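Local atomic coordinates of chemotaxis operon protein (CheX) (PDB entry 3HZH), a protein that probably acts as a chemotaxis phosphatase that removes the phosphoryl group from the response regulator CheY and so helps to end the signal. Residues E75-V80 against A103-V108; E99-T104 against P132-G137. All coordinates share one frame; numbering follows the deposited sequence.

Contact 1. Residues E75-V80 against A103-V108; sequences ETALFV and ATLTEV
E107 OE2 is gripped twice from outside this contact by another protein chain, through a salt bridge to a basic side chain and a hydrogen bond to a polar one, while L105, two residues earlier on the same helix, meets A77 and V80. The contact itself is apolar, buries 157 Å², and rests on the forked end of L105. One prong, CD1, lies 3.7 Å from A77 CB; the other, CD2, approaches V80 CG1 to 3.7 Å and is 4.0 Å from V80 CB. A77 and V80 sit three residues apart in the helix, so one leucine can engage both at once. L105 carries its CG anti to its carbonyl carbon (chi1 -58°); the second torsion, -174°, sets CD1 anti to CA, and the branch at CG sends CD2 to V80. The small A77 side chain fits a close approach, its CA being 7.5 Å from L105 CA. From strand 54-62, V54 touches both A77 and L105, V56 also packs on L105, and F134 adds a further apolar neighbour. Buried helix-to-helix packing of this kind, with a leucine reaching from one helix to the other and resting on strand 54-62, belongs to the layered alpha/beta architecture of the CheC-like phosphatase fold.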
# COMPACT_ATOMS: atom_id res chain seq x y z
N GLU B 75 -0.33 -12.68 18.28
CA GLU B 75 1.08 -12.53 18.60
C GLU B 75 1.88 -12.19 17.34
O GLU B 75 2.74 -11.31 17.35
CB GLU B 75 1.60 -13.83 19.22
CG GLU B 75 3.05 -13.76 19.68
CD GLU B 75 3.56 -15.09 20.19
OE1 GLU B 75 3.62 -16.05 19.39
OE2 GLU B 75 3.90 -15.18 21.39
N THR B 76 1.59 -12.90 16.25
CA THR B 76 2.28 -12.67 14.99
C THR B 76 1.92 -11.31 14.41
O THR B 76 2.76 -10.62 13.84
CB THR B 76 1.93 -13.77 13.97
OG1 THR B 76 2.26 -15.05 14.53
CG2 THR B 76 2.71 -13.58 12.67
N ALA B 77 0.66 -10.92 14.56
CA ALA B 77 0.21 -9.63 14.06
C ALA B 77 1.00 -8.50 14.73
O ALA B 77 1.46 -7.56 14.07
CB ALA B 77 -1.28 -9.45 14.32
N LEU B 78 1.18 -8.59 16.05
CA LEU B 78 1.92 -7.58 16.79
C LEU B 78 3.39 -7.58 16.40
O LEU B 78 4.00 -6.53 16.25
CB LEU B 78 1.78 -7.81 18.31
CG LEU B 78 0.40 -7.60 18.93
CD1 LEU B 78 0.39 -8.10 20.37
CD2 LEU B 78 0.04 -6.11 18.88
N PHE B 79 3.95 -8.78 16.26
CA PHE B 79 5.35 -8.94 15.88
C PHE B 79 5.59 -8.23 14.54
O PHE B 79 6.49 -7.41 14.41
CB PHE B 79 5.70 -10.42 15.73
CG PHE B 79 7.12 -10.68 15.33
CD1 PHE B 79 8.13 -10.73 16.29
CD2 PHE B 79 7.46 -10.89 14.00
CE1 PHE B 79 9.45 -10.98 15.93
CE2 PHE B 79 8.78 -11.14 13.62
CZ PHE B 79 9.78 -11.19 14.59
N VAL B 80 4.77 -8.58 13.54
CA VAL B 80 4.88 -7.97 12.21
C VAL B 80 4.69 -6.46 12.24
O VAL B 80 5.48 -5.72 11.65
CB VAL B 80 3.85 -8.57 11.22
CG1 VAL B 80 3.94 -7.85 9.88
CG2 VAL B 80 4.09 -10.07 11.05
N ALA B 103 -3.94 -1.09 10.20
CA ALA B 103 -3.49 -0.30 9.06
C ALA B 103 -2.21 -0.83 8.42
O ALA B 103 -2.02 -0.72 7.20
CB ALA B 103 -3.29 1.15 9.47
N THR B 104 -1.32 -1.39 9.24
CA THR B 104 -0.07 -1.93 8.74
C THR B 104 -0.28 -3.25 8.02
O THR B 104 0.21 -3.44 6.91
CB THR B 104 0.96 -2.15 9.89
OG1 THR B 104 1.18 -0.91 10.59
CG2 THR B 104 2.29 -2.63 9.32
N LEU B 105 -0.99 -4.18 8.64
CA LEU B 105 -1.23 -5.47 8.00
C LEU B 105 -2.07 -5.37 6.73
O LEU B 105 -1.81 -6.08 5.75
CB LEU B 105 -1.88 -6.44 8.99
CG LEU B 105 -1.09 -6.70 10.27
CD1 LEU B 105 -1.78 -7.79 11.09
CD2 LEU B 105 0.33 -7.11 9.93
N THR B 106 -3.09 -4.50 6.73
CA THR B 106 -3.90 -4.35 5.53
C THR B 106 -3.05 -3.76 4.40
O THR B 106 -3.25 -4.10 3.24
CB THR B 106 -5.15 -3.43 5.74
OG1 THR B 106 -4.74 -2.14 6.23
CG2 THR B 106 -6.12 -4.07 6.73
N GLU B 107 -2.09 -2.91 4.74
CA GLU B 107 -1.23 -2.32 3.72
C GLU B 107 -0.30 -3.40 3.16
O GLU B 107 0.05 -3.37 1.97
CB GLU B 107 -0.39 -1.16 4.28
CG GLU B 107 0.60 -0.58 3.27
CD GLU B 107 -0.03 0.27 2.19
OE1 GLU B 107 -1.18 -0.01 1.80
OE2 GLU B 107 0.63 1.23 1.72
N VAL B 108 0.10 -4.35 4.00
CA VAL B 108 0.94 -5.45 3.52
C VAL B 108 0.10 -6.22 2.49
O VAL B 108 0.60 -6.60 1.43
CB VAL B 108 1.35 -6.42 4.66
CG1 VAL B 108 2.00 -7.67 4.06
CG2 VAL B 108 2.35 -5.74 5.62

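Contact 2. Residues E99-T104 against P132-G137; sequences EMVAAT and PAFIYG
F134 lays its ring against A102, and with it an outermost strand of the antiparallel sheet within this chain packs on helix 97-118, part of the helix-over-sheet layering of the CheX fold. The principal interaction is CH-pi. A102 CB stands 3.6 Å from the centroid of the F134 ring and 21° off the ring normal, which places the methyl over a face. It is displaced toward the rim, as its 3.3 Å approach to F134 CD2 confirms. A102 CA lies between 3.8 and 4.0 Å from each of the six F134 ring carbons, evidence that A102 CA sits almost over the ring centre. The ring reaches the helix because F134 CG is anti to the backbone N (chi1 -174°).

A looser apolar contact comes from V101, next to A102 in the helix, which brings CG1 obliquely to within 4.4 Å of F134 CZ; V101 also packs on L78 and A81 of helix 74-85. The F134 side chain also touches V54, L105 and T106, so it fills a junction between strand and helix.

Backbone bonding fixes the strand: A133 and I135 pair with I57 and S55 of strand 54-62, leaving F134 between them to face the helix. Beyond it, K98 makes a cation-pi contact with Y136, though Y136 is poorly ordered.

Polar bonding within the helix gathers on M100 O. T104 OG1 donates to M100 O at 2.7 Å, above the carbonyl plane, and is also hydrogen-bonded to N85 ND2. T104 N reaches the same M100 O at 2.9 Å, and the two donors approach from opposite faces of its carbonyl plane.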
# COMPACT_ATOMS: atom_id res chain seq x y z
N GLU B 99 -5.10 0.22 16.04
CA GLU B 99 -5.31 1.04 14.86
C GLU B 99 -4.14 0.88 13.90
O GLU B 99 -4.32 0.61 12.72
CB GLU B 99 -5.44 2.51 15.27
CG GLU B 99 -6.43 3.35 14.46
CD GLU B 99 -5.79 4.54 13.76
OE1 GLU B 99 -4.81 5.10 14.29
OE2 GLU B 99 -6.29 4.94 12.68
N MSE B 100 -2.92 1.03 14.42
CA MSE B 100 -1.75 0.91 13.58
C MSE B 100 -1.53 -0.53 13.14
O MSE B 100 -1.08 -0.76 12.02
CB MSE B 100 -0.50 1.46 14.28
CG MSE B 100 0.72 1.59 13.35
SE MSE B 100 0.45 2.74 11.95
CE MSE B 100 0.06 4.26 12.84
N VAL B 101 -1.85 -1.50 14.00
CA VAL B 101 -1.69 -2.92 13.64
C VAL B 101 -2.53 -3.22 12.40
O VAL B 101 -2.03 -3.76 11.41
CB VAL B 101 -2.13 -3.86 14.79
CG1 VAL B 101 -2.27 -5.29 14.28
CG2 VAL B 101 -1.08 -3.84 15.90
N ALA B 102 -3.81 -2.85 12.47
CA ALA B 102 -4.74 -3.06 11.37
C ALA B 102 -4.26 -2.38 10.09
O ALA B 102 -4.17 -3.00 9.04
CB ALA B 102 -6.13 -2.54 11.74
N ALA B 103 -3.94 -1.09 10.20
CA ALA B 103 -3.49 -0.30 9.06
C ALA B 103 -2.21 -0.83 8.42
O ALA B 103 -2.02 -0.72 7.20
CB ALA B 103 -3.29 1.15 9.47
N THR B 104 -1.32 -1.39 9.24
CA THR B 104 -0.07 -1.93 8.74
C THR B 104 -0.28 -3.25 8.02
O THR B 104 0.21 -3.44 6.91
CB THR B 104 0.96 -2.15 9.89
OG1 THR B 104 1.18 -0.91 10.59
CG2 THR B 104 2.29 -2.63 9.32
N PRO B 132 -8.56 -2.81 1.17
CA PRO B 132 -8.53 -3.95 2.09
C PRO B 132 -9.48 -3.92 3.27
O PRO B 132 -9.99 -2.87 3.67
CB PRO B 132 -7.07 -3.95 2.53
CG PRO B 132 -6.85 -2.47 2.73
CD PRO B 132 -7.42 -1.91 1.42
N ALA B 133 -9.71 -5.10 3.83
CA ALA B 133 -10.55 -5.23 5.00
C ALA B 133 -9.71 -5.88 6.10
O ALA B 133 -8.84 -6.70 5.82
CB ALA B 133 -11.76 -6.09 4.70
N PHE B 134 -9.96 -5.49 7.35
CA PHE B 134 -9.25 -6.07 8.47
C PHE B 134 -10.28 -6.78 9.33
O PHE B 134 -11.24 -6.17 9.79
CB PHE B 134 -8.55 -4.98 9.30
CG PHE B 134 -7.66 -5.53 10.40
CD1 PHE B 134 -6.52 -6.25 10.08
CD2 PHE B 134 -7.98 -5.32 11.74
CE1 PHE B 134 -5.69 -6.77 11.08
CE2 PHE B 134 -7.16 -5.84 12.75
CZ PHE B 134 -6.02 -6.56 12.42
N ILE B 135 -10.08 -8.08 9.53
CA ILE B 135 -11.00 -8.87 10.33
C ILE B 135 -10.20 -9.49 11.47
O ILE B 135 -9.44 -10.43 11.27
CB ILE B 135 -11.64 -10.00 9.49
CG1 ILE B 135 -12.18 -9.43 8.17
CG2 ILE B 135 -12.77 -10.66 10.27
CD1 ILE B 135 -13.19 -8.32 8.34
N TYR B 136 -10.36 -8.96 12.67
CA TYR B 136 -9.63 -9.49 13.81
C TYR B 136 -10.64 -10.09 14.76
O TYR B 136 -11.82 -10.19 14.40
CB TYR B 136 -8.85 -8.36 14.49
CG TYR B 136 -9.74 -7.29 15.04
CD1 TYR B 136 -10.39 -7.46 16.26
CD2 TYR B 136 -10.00 -6.13 14.31
CE1 TYR B 136 -11.28 -6.50 16.74
CE2 TYR B 136 -10.88 -5.17 14.77
CZ TYR B 136 -11.52 -5.36 15.99
OH TYR B 136 -12.40 -4.42 16.46
N GLY B 137 -10.20 -10.48 15.96
CA GLY B 137 -11.12 -11.08 16.91
C GLY B 137 -12.09 -11.83 16.05
O GLY B 137 -13.31 -11.79 16.23

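Overall arrangement
From the N terminus the chain passes through helix 17-31 and strands 54-62 and 66-72 before helix 74-85, whose residues 75-80 meet helix 97-118; contact 1 closes that helix-to-helix loop. The same second helix then serves contact 2, which closes a longer loop to strand 127-135, an outermost strand of the sheet within this chain. Neither contact nests within the other: they overlap on A103 and T104, and their centres are 7 Å apart. The two also touch directly, T106 CB lying 3.6 Å from P132 CG and L78 CD2 3.9 Å from V101 CG2. Helix 97-118 is therefore the shared element, joining helix 74-85 and strand 127-135 on the same side of the chain's centre.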